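Local coordinates for protein polyketide biosynthesis 3-hydroxy-3-methylglutaryl-ACP synthase PksG (Bacillus subtilis, PDB 4YXT) that catalyses the aldol condensation of an acetyl group on an acyl carrier protein with a beta-ketothioester intermediate during synthesis of the polyketide antibiotic bacillaene, at residues S219-C224 and H261-R266; K60-A65 and A174-E179; E49-F54 and S83-G88; E35-K40 and E165-A170. The protein carries 1 engineered substitution. All coordinates share one frame; numbering follows the deposited sequence.

The four contacts of this two-subunit enzyme illustrate how a chain ties together segments distant in sequence. From the N terminus, residues 35-40 open contact 4, 49-54 open contact 3 and 60-65 open contact 2. Residues 83-88 close contact 3 while contact 4 is still open, and 165-170 then close contact 4, so that contact 3 nests within it; contact 2 crosses both and closes at 174-179. Helix 51-64 serves contacts 2 and 3, and Phe54 of contact 3 packs on Ala170 of contact 4. Contact 4 itself ties helix 31-37 to the loop leading into strand 170-178. Contact 1 follows in series, pairing helices 213-234 and 254-267.

Contact 1 (S219-C224 and H261-R266); sequences SYLDCC and HRTMMR
The two helices lie with the CA atoms of Leu221 and Thr263 8.0 Å apart and those of Cys224 and Met264 7.7 Å apart. The inner pair is sulfur-rich. Cys224 SG lies against Met264 CG at 3.6 Å and near Met264 SD at 3.8 Å, plain van der Waals contact in which the two sulfurs are neighbours. The methionine is bent at each successive torsion (chi1 -70°, chi2 -60°, chi3 -71°), and this curl carries its methyl end CE round to the backbone of Cys224, 3.6 Å from Cys224 O. Nearer the surface, the branch CD2 of Leu221 reaches across to Thr263 OG1, the two side chains running at about a right angle. That hydroxyl is engaged within its own helix by the carbonyl oxygen of Gly259, and the 4.1 Å approach of Leu221 CD2 to Thr263 OG1 is a loose van der Waals contact. This is helix-helix packing in an HMG-CoA synthase-type protein, with the side chain of Cys224 about 9 Å from that of His250, an active-site residue by similarity. It joins helix 213-234 to helix 254-267; Phe324 of strand 319-327 touches Cys224, the loop residue Tyr240 touches Met264, and helix 273-283 packs against His261, Met265 and Arg266.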
loop_
_atom_site.group_PDB
_atom_site.type_symbol
_atom_site.label_atom_id
_atom_site.label_comp_id
_atom_site.label_asym_id
_atom_site.label_seq_id
_atom_site.Cartn_x
_atom_site.Cartn_y
_atom_site.Cartn_z
ATOM N N SER A 219 -21.778 4.149 -8.028
ATOM C CA SER A 219 -21.002 4.015 -6.776
ATOM C C SER A 219 -20.254 5.320 -6.401
ATOM O O SER A 219 -20.329 5.811 -5.259
ATOM C CB SER A 219 -20.101 2.799 -6.798
ATOM O OG SER A 219 -19.276 2.794 -7.931
ATOM N N TYR A 220 -19.613 5.950 -7.360
ATOM C CA TYR A 220 -19.085 7.300 -7.137
ATOM C C TYR A 220 -20.089 8.228 -6.517
ATOM O O TYR A 220 -19.776 8.912 -5.563
ATOM C CB TYR A 220 -18.597 7.889 -8.458
ATOM C CG TYR A 220 -17.933 9.243 -8.413
ATOM C CD1 TYR A 220 -18.662 10.412 -8.163
ATOM C CD2 TYR A 220 -16.557 9.359 -8.631
ATOM C CE1 TYR A 220 -18.036 11.676 -8.177
ATOM C CE2 TYR A 220 -15.929 10.601 -8.639
ATOM C CZ TYR A 220 -16.656 11.749 -8.408
ATOM O OH TYR A 220 -16.024 12.956 -8.393
ATOM N N LEU A 221 -21.303 8.283 -7.064
ATOM C CA LEU A 221 -22.315 9.222 -6.544
ATOM C C LEU A 221 -22.853 8.794 -5.188
ATOM O O LEU A 221 -22.985 9.617 -4.252
ATOM C CB LEU A 221 -23.475 9.374 -7.521
ATOM C CG LEU A 221 -23.153 10.069 -8.826
ATOM C CD1 LEU A 221 -24.293 9.844 -9.837
ATOM C CD2 LEU A 221 -22.859 11.552 -8.605
ATOM N N ASP A 222 -23.130 7.507 -5.038
ATOM C CA ASP A 222 -23.467 7.029 -3.690
ATOM C C ASP A 222 -22.387 7.367 -2.625
ATOM O O ASP A 222 -22.742 7.835 -1.512
ATOM C CB ASP A 222 -23.789 5.555 -3.723
ATOM C CG ASP A 222 -25.046 5.240 -4.573
ATOM O OD1 ASP A 222 -25.866 6.165 -4.843
ATOM O OD2 ASP A 222 -25.203 4.050 -4.975
ATOM N N CYS A 223 -21.094 7.206 -2.966
ATOM C CA CYS A 223 -20.034 7.523 -2.027
ATOM C C CYS A 223 -19.894 9.028 -1.813
ATOM O O CYS A 223 -19.613 9.465 -0.695
ATOM C CB CYS A 223 -18.677 6.940 -2.390
ATOM S SG CYS A 223 -18.474 5.116 -2.484
ATOM N N CYS A 224 -20.068 9.817 -2.874
ATOM C CA CYS A 224 -20.070 11.266 -2.704
ATOM C C CYS A 224 -21.077 11.732 -1.614
ATOM O O CYS A 224 -20.739 12.528 -0.715
ATOM C CB CYS A 224 -20.328 11.940 -4.042
ATOM S SG CYS A 224 -19.921 13.656 -3.943
ATOM N N HIS A 261 -21.531 17.368 -8.664
ATOM C CA HIS A 261 -21.812 18.624 -7.935
ATOM C C HIS A 261 -23.317 18.969 -7.992
ATOM O O HIS A 261 -23.888 19.354 -6.996
ATOM C CB HIS A 261 -20.947 19.802 -8.465
ATOM C CG HIS A 261 -21.363 21.144 -7.940
ATOM N ND1 HIS A 261 -22.214 21.984 -8.633
ATOM C CD2 HIS A 261 -21.068 21.783 -6.783
ATOM C CE1 HIS A 261 -22.402 23.090 -7.942
ATOM N NE2 HIS A 261 -21.724 23.000 -6.812
ATOM N N ARG A 262 -23.943 18.799 -9.152
ATOM C CA ARG A 262 -25.398 19.069 -9.310
ATOM C C ARG A 262 -26.251 18.173 -8.407
ATOM O O ARG A 262 -27.176 18.631 -7.786
ATOM C CB ARG A 262 -25.802 18.850 -10.769
ATOM C CG ARG A 262 -27.280 19.035 -11.072
ATOM C CD ARG A 262 -27.464 19.400 -12.537
ATOM N NE ARG A 262 -26.636 18.573 -13.437
ATOM C CZ ARG A 262 -25.673 19.006 -14.271
ATOM N NH1 ARG A 262 -25.356 20.301 -14.381
ATOM N NH2 ARG A 262 -25.010 18.123 -15.023
ATOM N N THR A 263 -25.913 16.884 -8.360
ATOM C CA THR A 263 -26.566 15.911 -7.538
ATOM C C THR A 263 -26.434 16.330 -6.101
ATOM O O THR A 263 -27.432 16.475 -5.415
ATOM C CB THR A 263 -25.932 14.541 -7.757
ATOM O OG1 THR A 263 -25.989 14.208 -9.159
ATOM C CG2 THR A 263 -26.653 13.476 -6.971
ATOM N N MET A 264 -25.212 16.592 -5.633
ATOM C CA MET A 264 -25.025 16.968 -4.211
ATOM C C MET A 264 -25.801 18.205 -3.809
ATOM O O MET A 264 -26.418 18.245 -2.730
ATOM C CB MET A 264 -23.544 17.198 -3.885
ATOM C CG MET A 264 -22.713 15.930 -3.896
ATOM S SD MET A 264 -23.320 14.723 -2.695
ATOM C CE MET A 264 -22.895 15.428 -1.107
ATOM N N MET A 265 -25.720 19.239 -4.650
ATOM C CA MET A 265 -26.368 20.529 -4.344
ATOM C C MET A 265 -27.888 20.393 -4.238
ATOM O O MET A 265 -28.487 21.044 -3.402
ATOM C CB MET A 265 -26.057 21.588 -5.418
ATOM C CG MET A 265 -24.653 22.121 -5.368
ATOM S SD MET A 265 -24.215 22.925 -3.800
ATOM C CE MET A 265 -22.596 22.186 -3.782
ATOM N N ARG A 266 -28.498 19.558 -5.082
ATOM C CA ARG A 266 -29.948 19.286 -4.984
ATOM C C ARG A 266 -30.327 18.468 -3.707
ATOM O O ARG A 266 -31.418 18.658 -3.157
ATOM C CB ARG A 266 -30.452 18.610 -6.273
ATOM C CG ARG A 266 -30.525 19.558 -7.477
ATOM C CD ARG A 266 -30.363 18.828 -8.833
ATOM N NE ARG A 266 -31.629 18.317 -9.383
ATOM C CZ ARG A 266 -32.104 17.075 -9.229
ATOM N NH1 ARG A 266 -31.421 16.145 -8.556
ATOM N NH2 ARG A 266 -33.284 16.764 -9.758
#

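Contact 2 (K60-A65 and A174-E179); sequences KPIIDA and AVLVGE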
loop_
_atom_site.group_PDB
_atom_site.type_symbol
_atom_site.label_atom_id
_atom_site.label_comp_id
_atom_site.label_asym_id
_atom_site.label_seq_id
_atom_site.Cartn_x
_atom_site.Cartn_y
_atom_site.Cartn_z
ATOM N N LYS A 60 10.830 16.149 -7.829
ATOM C CA LYS A 60 12.145 16.775 -7.983
ATOM C C LYS A 60 12.095 18.285 -7.694
ATOM O O LYS A 60 12.903 18.802 -6.866
ATOM C CB LYS A 60 12.714 16.385 -9.358
ATOM C CG LYS A 60 13.990 17.110 -9.845
ATOM C CD LYS A 60 15.263 16.385 -9.441
ATOM C CE LYS A 60 16.410 16.691 -10.389
ATOM N NZ LYS A 60 16.459 18.136 -10.778
ATOM N N PRO A 61 11.121 19.004 -8.296
ATOM C CA PRO A 61 11.084 20.420 -8.021
ATOM C C PRO A 61 10.785 20.776 -6.564
ATOM O O PRO A 61 11.231 21.813 -6.069
ATOM C CB PRO A 61 10.005 20.931 -8.986
ATOM C CG PRO A 61 10.111 19.995 -10.165
ATOM C CD PRO A 61 10.320 18.671 -9.489
ATOM N N ILE A 62 10.068 19.909 -5.869
ATOM C CA ILE A 62 9.865 20.102 -4.466
ATOM C C ILE A 62 11.175 19.901 -3.760
ATOM O O ILE A 62 11.616 20.756 -3.014
ATOM C CB ILE A 62 8.842 19.137 -3.881
ATOM C CG1 ILE A 62 7.475 19.354 -4.531
ATOM C CG2 ILE A 62 8.765 19.383 -2.376
ATOM C CD1 ILE A 62 6.401 18.427 -3.977
ATOM N N ILE A 63 11.834 18.803 -4.054
ATOM C CA ILE A 63 13.030 18.487 -3.323
ATOM C C ILE A 63 14.120 19.547 -3.617
ATOM O O ILE A 63 14.835 19.990 -2.703
ATOM C CB ILE A 63 13.467 17.040 -3.598
ATOM C CG1 ILE A 63 12.423 16.029 -3.066
ATOM C CG2 ILE A 63 14.791 16.764 -2.948
ATOM C CD1 ILE A 63 11.910 16.315 -1.663
ATOM N N ASP A 64 14.200 20.003 -4.866
ATOM C CA ASP A 64 15.216 21.021 -5.208
ATOM C C ASP A 64 14.975 22.291 -4.439
ATOM O O ASP A 64 15.924 22.960 -4.076
ATOM C CB ASP A 64 15.274 21.313 -6.690
ATOM C CG ASP A 64 15.850 20.180 -7.464
ATOM O OD1 ASP A 64 16.382 19.259 -6.813
ATOM O OD2 ASP A 64 15.783 20.204 -8.717
ATOM N N ALA A 65 13.725 22.608 -4.109
ATOM C CA ALA A 65 13.493 23.870 -3.382
ATOM C C ALA A 65 13.824 23.760 -1.877
ATOM O O ALA A 65 13.787 24.766 -1.179
ATOM C CB ALA A 65 12.070 24.382 -3.601
ATOM N N ALA A 174 3.137 14.946 -6.519
ATOM C CA ALA A 174 3.967 14.655 -5.392
ATOM C C ALA A 174 3.568 15.659 -4.363
ATOM O O ALA A 174 3.401 16.839 -4.678
ATOM C CB ALA A 174 5.432 14.797 -5.774
ATOM N N VAL A 175 3.388 15.209 -3.134
ATOM C CA VAL A 175 2.895 16.021 -2.063
ATOM C C VAL A 175 3.846 15.830 -0.863
ATOM O O VAL A 175 3.977 14.715 -0.365
ATOM C CB VAL A 175 1.479 15.555 -1.641
ATOM C CG1 VAL A 175 0.984 16.303 -0.415
ATOM C CG2 VAL A 175 0.410 15.675 -2.738
ATOM N N LEU A 176 4.450 16.930 -0.392
ATOM C CA LEU A 176 5.257 16.993 0.802
ATOM C C LEU A 176 4.432 17.370 1.999
ATOM O O LEU A 176 3.801 18.386 1.998
ATOM C CB LEU A 176 6.331 18.072 0.639
ATOM C CG LEU A 176 7.399 18.142 1.743
ATOM C CD1 LEU A 176 8.399 16.990 1.682
ATOM C CD2 LEU A 176 8.113 19.484 1.643
ATOM N N VAL A 177 4.460 16.541 3.034
ATOM C CA VAL A 177 3.573 16.631 4.148
ATOM C C VAL A 177 4.455 16.883 5.368
ATOM O O VAL A 177 5.532 16.247 5.557
ATOM C CB VAL A 177 2.736 15.336 4.302
ATOM C CG1 VAL A 177 1.809 15.399 5.491
ATOM C CG2 VAL A 177 1.938 15.034 3.026
ATOM N N GLY A 178 4.018 17.831 6.187
ATOM C CA GLY A 178 4.856 18.326 7.264
ATOM C C GLY A 178 4.143 19.116 8.328
ATOM O O GLY A 178 2.907 19.231 8.325
ATOM N N GLU A 179 4.931 19.667 9.248
ATOM C CA GLU A 179 4.370 20.375 10.385
ATOM C C GLU A 179 4.083 21.853 10.115
ATOM O O GLU A 179 3.426 22.476 10.904
ATOM C CB GLU A 179 5.276 20.174 11.609
ATOM C CG GLU A 179 5.519 18.695 11.961
ATOM C CD GLU A 179 6.508 18.536 13.097
ATOM O OE1 GLU A 179 7.057 19.582 13.513
ATOM O OE2 GLU A 179 6.733 17.403 13.591
#
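Ile62, Leu176 and Ala174 bring a helix down onto a strand of the central sheet in the thiolase fold, where helices pack on mixed sheets. The short segments of helix 51-64 and strand 170-178 run in roughly the same direction, 35° apart, with their axes approaching to 9.1 Å. Ile62 carries the contact and has the most surface buried. Its two branches divide the work: CG2, anti to the backbone N, turns to Leu176, whereas the longer arm CG1-CD1 extends (chi2 -179°) to Ala174. The methyl Ile62 CG2 touches Leu176 CD2 at 4.1 Å, and the same methyl lies as near to the CB of Leu176. These two side chains slide past each other in opposite directions, so that CG2 of Ile62 lies beside both the stem and the CD2 branch of Leu176. CD1 of Ile62 reaches past the Ala174 CB to its main chain. On the far side of the helix the Lys60 NZ to Asp64 OD2 salt bridge, 3.0 Å, spans one turn and uses the syn lone pair of the carboxylate. Strand 170-178 is itself hydrogen-bonded to strand 5-12 and to strand 137-145, and Ala174 also touches Ala58 and Ala59 of the helix. At the tip of the isoleucine, Ile62 CD1 stands 4.2 Å from Ala174 CB and closer still, 3.5 Å, to the carbonyl oxygen Ala174 O.

Contact 3 (E49-F54 and S83-G88); sequences EDPVTF and SGIDFG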
loop_
_atom_site.group_PDB
_atom_site.type_symbol
_atom_site.label_atom_id
_atom_site.label_comp_id
_atom_site.label_asym_id
_atom_site.label_seq_id
_atom_site.Cartn_x
_atom_site.Cartn_y
_atom_site.Cartn_z
ATOM N N GLU A 49 9.156 6.377 -20.342
ATOM C CA GLU A 49 8.660 6.898 -19.089
ATOM C C GLU A 49 7.993 5.722 -18.432
ATOM O O GLU A 49 7.607 4.759 -19.100
ATOM C CB GLU A 49 7.700 8.008 -19.317
ATOM C CG GLU A 49 8.326 9.204 -19.989
ATOM C CD GLU A 49 7.285 10.227 -20.304
ATOM O OE1 GLU A 49 6.423 9.964 -21.182
ATOM O OE2 GLU A 49 7.300 11.258 -19.617
ATOM N N ASP A 50 7.940 5.792 -17.115
ATOM C CA ASP A 50 7.241 4.827 -16.319
ATOM C C ASP A 50 6.753 5.545 -15.061
ATOM O O ASP A 50 6.898 6.745 -14.949
ATOM C CB ASP A 50 8.128 3.618 -16.057
ATOM C CG ASP A 50 9.188 3.865 -15.032
ATOM O OD1 ASP A 50 9.264 4.969 -14.453
ATOM O OD2 ASP A 50 9.895 2.881 -14.762
ATOM N N PRO A 51 6.099 4.830 -14.146
ATOM C CA PRO A 51 5.702 5.572 -12.914
ATOM C C PRO A 51 6.799 6.132 -12.030
ATOM O O PRO A 51 6.527 7.031 -11.213
ATOM C CB PRO A 51 4.904 4.532 -12.144
ATOM C CG PRO A 51 4.375 3.638 -13.226
ATOM C CD PRO A 51 5.431 3.530 -14.260
ATOM N N VAL A 52 7.981 5.550 -12.070
ATOM C CA VAL A 52 9.147 6.136 -11.379
ATOM C C VAL A 52 9.538 7.486 -12.011
ATOM O O VAL A 52 9.645 8.510 -11.335
ATOM C CB VAL A 52 10.358 5.191 -11.442
ATOM C CG1 VAL A 52 11.538 5.840 -10.740
ATOM C CG2 VAL A 52 9.974 3.829 -10.822
ATOM N N THR A 53 9.673 7.496 -13.326
ATOM C CA THR A 53 10.039 8.717 -14.003
ATOM C C THR A 53 8.999 9.762 -13.719
ATOM O O THR A 53 9.351 10.905 -13.417
ATOM C CB THR A 53 10.231 8.536 -15.529
ATOM O OG1 THR A 53 8.979 8.246 -16.162
ATOM C CG2 THR A 53 11.236 7.394 -15.813
ATOM N N PHE A 54 7.725 9.354 -13.790
ATOM C CA PHE A 54 6.619 10.298 -13.624
ATOM C C PHE A 54 6.647 10.828 -12.213
ATOM O O PHE A 54 6.488 12.021 -12.058
ATOM C CB PHE A 54 5.239 9.682 -13.912
ATOM C CG PHE A 54 4.724 9.947 -15.286
ATOM C CD1 PHE A 54 5.304 9.358 -16.371
ATOM C CD2 PHE A 54 3.634 10.795 -15.484
ATOM C CE1 PHE A 54 4.826 9.610 -17.665
ATOM C CE2 PHE A 54 3.140 11.059 -16.756
ATOM C CZ PHE A 54 3.742 10.468 -17.853
ATOM N N SER A 83 -0.335 1.197 -11.006
ATOM C CA SER A 83 0.499 0.984 -12.172
ATOM C C SER A 83 1.819 0.361 -11.699
ATOM O O SER A 83 2.903 0.775 -12.074
ATOM C CB SER A 83 0.738 2.304 -12.885
ATOM O OG SER A 83 -0.476 2.999 -13.184
ATOM N N GLY A 84 1.716 -0.600 -10.804
ATOM C CA GLY A 84 2.883 -1.161 -10.194
ATOM C C GLY A 84 3.838 -1.816 -11.163
ATOM O O GLY A 84 3.465 -2.302 -12.246
ATOM N N ILE A 85 5.074 -1.914 -10.707
ATOM C CA ILE A 85 6.189 -2.406 -11.520
ATOM C C ILE A 85 6.538 -3.840 -11.133
ATOM O O ILE A 85 7.293 -4.503 -11.804
ATOM C CB ILE A 85 7.375 -1.414 -11.276
ATOM C CG1 ILE A 85 7.793 -0.816 -12.593
ATOM C CG2 ILE A 85 8.449 -1.944 -10.332
ATOM C CD1 ILE A 85 6.614 -0.093 -13.248
ATOM N N ASP A 86 6.037 -4.272 -9.981
ATOM C CA ASP A 86 6.469 -5.505 -9.381
ATOM C C ASP A 86 5.401 -5.936 -8.433
ATOM O O ASP A 86 4.777 -5.099 -7.810
ATOM C CB ASP A 86 7.748 -5.264 -8.606
ATOM C CG ASP A 86 8.524 -6.512 -8.379
ATOM O OD1 ASP A 86 9.151 -6.966 -9.378
ATOM O OD2 ASP A 86 8.523 -7.066 -7.217
ATOM N N PHE A 87 5.209 -7.226 -8.261
ATOM C CA PHE A 87 4.302 -7.685 -7.204
ATOM C C PHE A 87 4.754 -7.343 -5.778
ATOM O O PHE A 87 3.887 -7.185 -4.909
ATOM C CB PHE A 87 3.947 -9.167 -7.376
ATOM C CG PHE A 87 2.893 -9.366 -8.420
ATOM C CD1 PHE A 87 3.214 -9.226 -9.774
ATOM C CD2 PHE A 87 1.578 -9.548 -8.062
ATOM C CE1 PHE A 87 2.227 -9.323 -10.739
ATOM C CE2 PHE A 87 0.586 -9.650 -9.027
ATOM C CZ PHE A 87 0.912 -9.563 -10.366
ATOM N N GLY A 88 6.070 -7.219 -5.565
ATOM C CA GLY A 88 6.649 -6.992 -4.242
ATOM C C GLY A 88 7.463 -5.715 -4.115
ATOM O O GLY A 88 7.245 -4.905 -3.226
#
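Pro51 presses the tip of its ring on a backbone carbonyl: its CG lies 3.4 Å from Ser83 O, and no hydrogen bond joins the two segments. The same ring atom, Pro51 CG, also reaches Ser83 CB at 3.9 Å. At the neighbouring ring atom, Pro51 CD meets Ile85 CD1 at 3.9 Å, the two side chains crossing obliquely. Ile85 takes up this post with a near-eclipsed first torsion (chi1 -121°), a sign of some strain. Ser83 and Ile85 thus meet adjacent atoms, CG and CD, along one edge of the ring.

Pro51 is the first residue of helix 51-64, and a capping box fixes that start. Asp50, the N-cap, accepts from Thr53 N at Asp50 OD1 (2.8 Å), a bond that arrives nearly along the C-O axis, and Thr53 OG1 in turn takes the N-H of Asp50 at 2.8 Å. The other carboxylate oxygen of Asp50 forms a salt bridge with Arg414. Across the contact, the loop 83-88 follows strand 74-80 of the thiolase-type core, beside the engineered Ala82, which occupies a position assigned by similarity to the catalytic proton donor/acceptor; here Ser83 OG is gripped by Asp144 and by the backbone of Ile145. Farther along the loop Asp86 makes an Asx turn: Asp86 OD2 receives Gly88 N at 3.0 Å, on the anti side and 33° out of the carboxylate plane. Asp86 O also accepts from Lys111 NZ, and Asp86 OD2 from Arg203 N, both of the second subunit.

Contact 4 (E35-K40 and E165-A170); sequences ENLLMK and EPSAGA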
loop_
_atom_site.group_PDB
_atom_site.type_symbol
_atom_site.label_atom_id
_atom_site.label_comp_id
_atom_site.label_asym_id
_atom_site.label_seq_id
_atom_site.Cartn_x
_atom_site.Cartn_y
_atom_site.Cartn_z
ATOM N N GLU A 35 -18.372 16.109 -26.115
ATOM C CA GLU A 35 -18.318 17.473 -25.576
ATOM C C GLU A 35 -18.788 17.484 -24.133
ATOM O O GLU A 35 -18.395 18.334 -23.334
ATOM C CB GLU A 35 -19.172 18.446 -26.421
ATOM C CG GLU A 35 -18.621 18.713 -27.817
ATOM C CD GLU A 35 -19.348 19.824 -28.593
ATOM O OE1 GLU A 35 -19.044 19.997 -29.791
ATOM O OE2 GLU A 35 -20.195 20.551 -28.040
ATOM N N ASN A 36 -19.647 16.539 -23.801
ATOM C CA ASN A 36 -20.131 16.411 -22.438
ATOM C C ASN A 36 -19.094 15.882 -21.458
ATOM O O ASN A 36 -19.182 16.172 -20.308
ATOM C CB ASN A 36 -21.394 15.567 -22.417
ATOM C CG ASN A 36 -22.614 16.372 -22.837
ATOM O OD1 ASN A 36 -22.950 17.385 -22.200
ATOM N ND2 ASN A 36 -23.285 15.936 -23.911
ATOM N N LEU A 37 -18.112 15.126 -21.914
ATOM C CA LEU A 37 -16.915 14.788 -21.089
ATOM C C LEU A 37 -16.209 16.018 -20.459
ATOM O O LEU A 37 -15.823 16.011 -19.271
ATOM C CB LEU A 37 -15.899 14.088 -21.951
ATOM C CG LEU A 37 -16.420 12.890 -22.736
ATOM C CD1 LEU A 37 -15.282 12.316 -23.557
ATOM C CD2 LEU A 37 -17.030 11.847 -21.795
ATOM N N LEU A 38 -16.053 17.067 -21.271
ATOM C CA LEU A 38 -15.412 18.324 -20.887
ATOM C C LEU A 38 -13.908 18.151 -20.764
ATOM O O LEU A 38 -13.316 18.552 -19.774
ATOM C CB LEU A 38 -15.985 18.888 -19.575
ATOM C CG LEU A 38 -17.471 19.217 -19.433
ATOM C CD1 LEU A 38 -17.758 19.851 -18.067
ATOM C CD2 LEU A 38 -18.051 20.120 -20.506
ATOM N N MET A 39 -13.300 17.546 -21.760
ATOM C CA MET A 39 -11.864 17.259 -21.755
ATOM C C MET A 39 -11.188 17.881 -22.984
ATOM O O MET A 39 -11.832 18.084 -23.986
ATOM C CB MET A 39 -11.657 15.748 -21.681
ATOM C CG MET A 39 -12.165 15.151 -20.356
ATOM S SD MET A 39 -11.521 15.914 -18.822
ATOM C CE MET A 39 -10.395 14.619 -18.283
ATOM N N LYS A 40 -9.903 18.224 -22.899
ATOM C CA LYS A 40 -9.226 18.892 -24.033
ATOM C C LYS A 40 -7.928 18.253 -24.378
ATOM O O LYS A 40 -7.605 18.156 -25.531
ATOM C CB LYS A 40 -8.975 20.390 -23.770
ATOM C CG LYS A 40 -10.140 21.142 -23.140
ATOM C CD LYS A 40 -9.674 22.394 -22.431
ATOM C CE LYS A 40 -9.462 23.552 -23.404
ATOM N NZ LYS A 40 -9.189 24.835 -22.655
ATOM N N GLU A 165 -11.267 6.605 -24.054
ATOM C CA GLU A 165 -9.959 6.917 -24.606
ATOM C C GLU A 165 -9.541 8.393 -24.558
ATOM O O GLU A 165 -8.383 8.692 -24.343
ATOM C CB GLU A 165 -9.921 6.448 -26.036
ATOM C CG GLU A 165 -8.569 6.522 -26.665
ATOM C CD GLU A 165 -8.633 6.382 -28.192
ATOM O OE1 GLU A 165 -9.750 6.384 -28.764
ATOM O OE2 GLU A 165 -7.550 6.285 -28.802
ATOM N N PRO A 166 -10.476 9.319 -24.776
ATOM C CA PRO A 166 -10.086 10.710 -24.656
ATOM C C PRO A 166 -9.735 11.191 -23.239
ATOM O O PRO A 166 -9.171 12.272 -23.097
ATOM C CB PRO A 166 -11.333 11.469 -25.168
ATOM C CG PRO A 166 -12.155 10.462 -25.864
ATOM C CD PRO A 166 -11.893 9.195 -25.141
ATOM N N SER A 167 -10.100 10.443 -22.198
ATOM C CA SER A 167 -9.774 10.866 -20.803
ATOM C C SER A 167 -8.672 10.015 -20.130
ATOM O O SER A 167 -8.337 10.246 -18.978
ATOM C CB SER A 167 -11.036 10.804 -19.933
ATOM O OG SER A 167 -12.089 11.564 -20.530
ATOM N N ALA A 168 -8.142 9.030 -20.855
ATOM C CA ALA A 168 -7.292 8.015 -20.300
ATOM C C ALA A 168 -5.875 8.554 -20.203
ATOM O O ALA A 168 -5.083 8.354 -21.114
ATOM C CB ALA A 168 -7.331 6.768 -21.191
ATOM N N GLY A 169 -5.536 9.206 -19.093
ATOM C CA GLY A 169 -4.250 9.865 -18.988
ATOM C C GLY A 169 -3.068 9.216 -18.284
ATOM O O GLY A 169 -3.036 8.010 -18.011
ATOM N N ALA A 170 -2.058 10.049 -18.052
ATOM C CA ALA A 170 -0.821 9.676 -17.388
ATOM C C ALA A 170 -0.336 10.902 -16.616
ATOM O O ALA A 170 -0.312 12.009 -17.137
ATOM C CB ALA A 170 0.236 9.286 -18.386
#
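Met39 and Ser167 meet where their CA atoms come within 6.8 Å, the nearest CA pair of the two segments, and these two residues have the most surface buried. The first torsion of Met39 sets CG anti to the carbonyl carbon and beside the backbone N, which puts Met39 CG 3.6 Å from Ser167 OG. Bends at the second and third torsions, the third lying off the staggered positions (chi3 -107°), then bring the methyl back, Met39 CE returning to within 4.2 Å of Ser167 OG. On the serine, OG, anti to the carbonyl carbon (chi1 -54°) and beside its own N, is the atom that meets Met39. The encounter is one of van der Waals type. Leu37 gives a second, looser point: Leu37 CD1 reaches Pro166 CG at 4.3 Å and passes Ser167 OG at 4.5 Å. Leu38, with positive phi (73°), ends the helical run, and the residues before and after it both reach the 166-167 turn. The side chain of Met39 is about 10 Å from that of His250, a proton donor/acceptor by similarity, which places the contact near the active site of the thiolase-like core.

The contact packs the end of helix 31-37 against the loop that follows helix 161-164. Phe253 of a loop touches both Met39 and Ser167, Pro166 rests on Val20 of helix 20-27, and Glu165 is tied to Arg27 by a salt bridge.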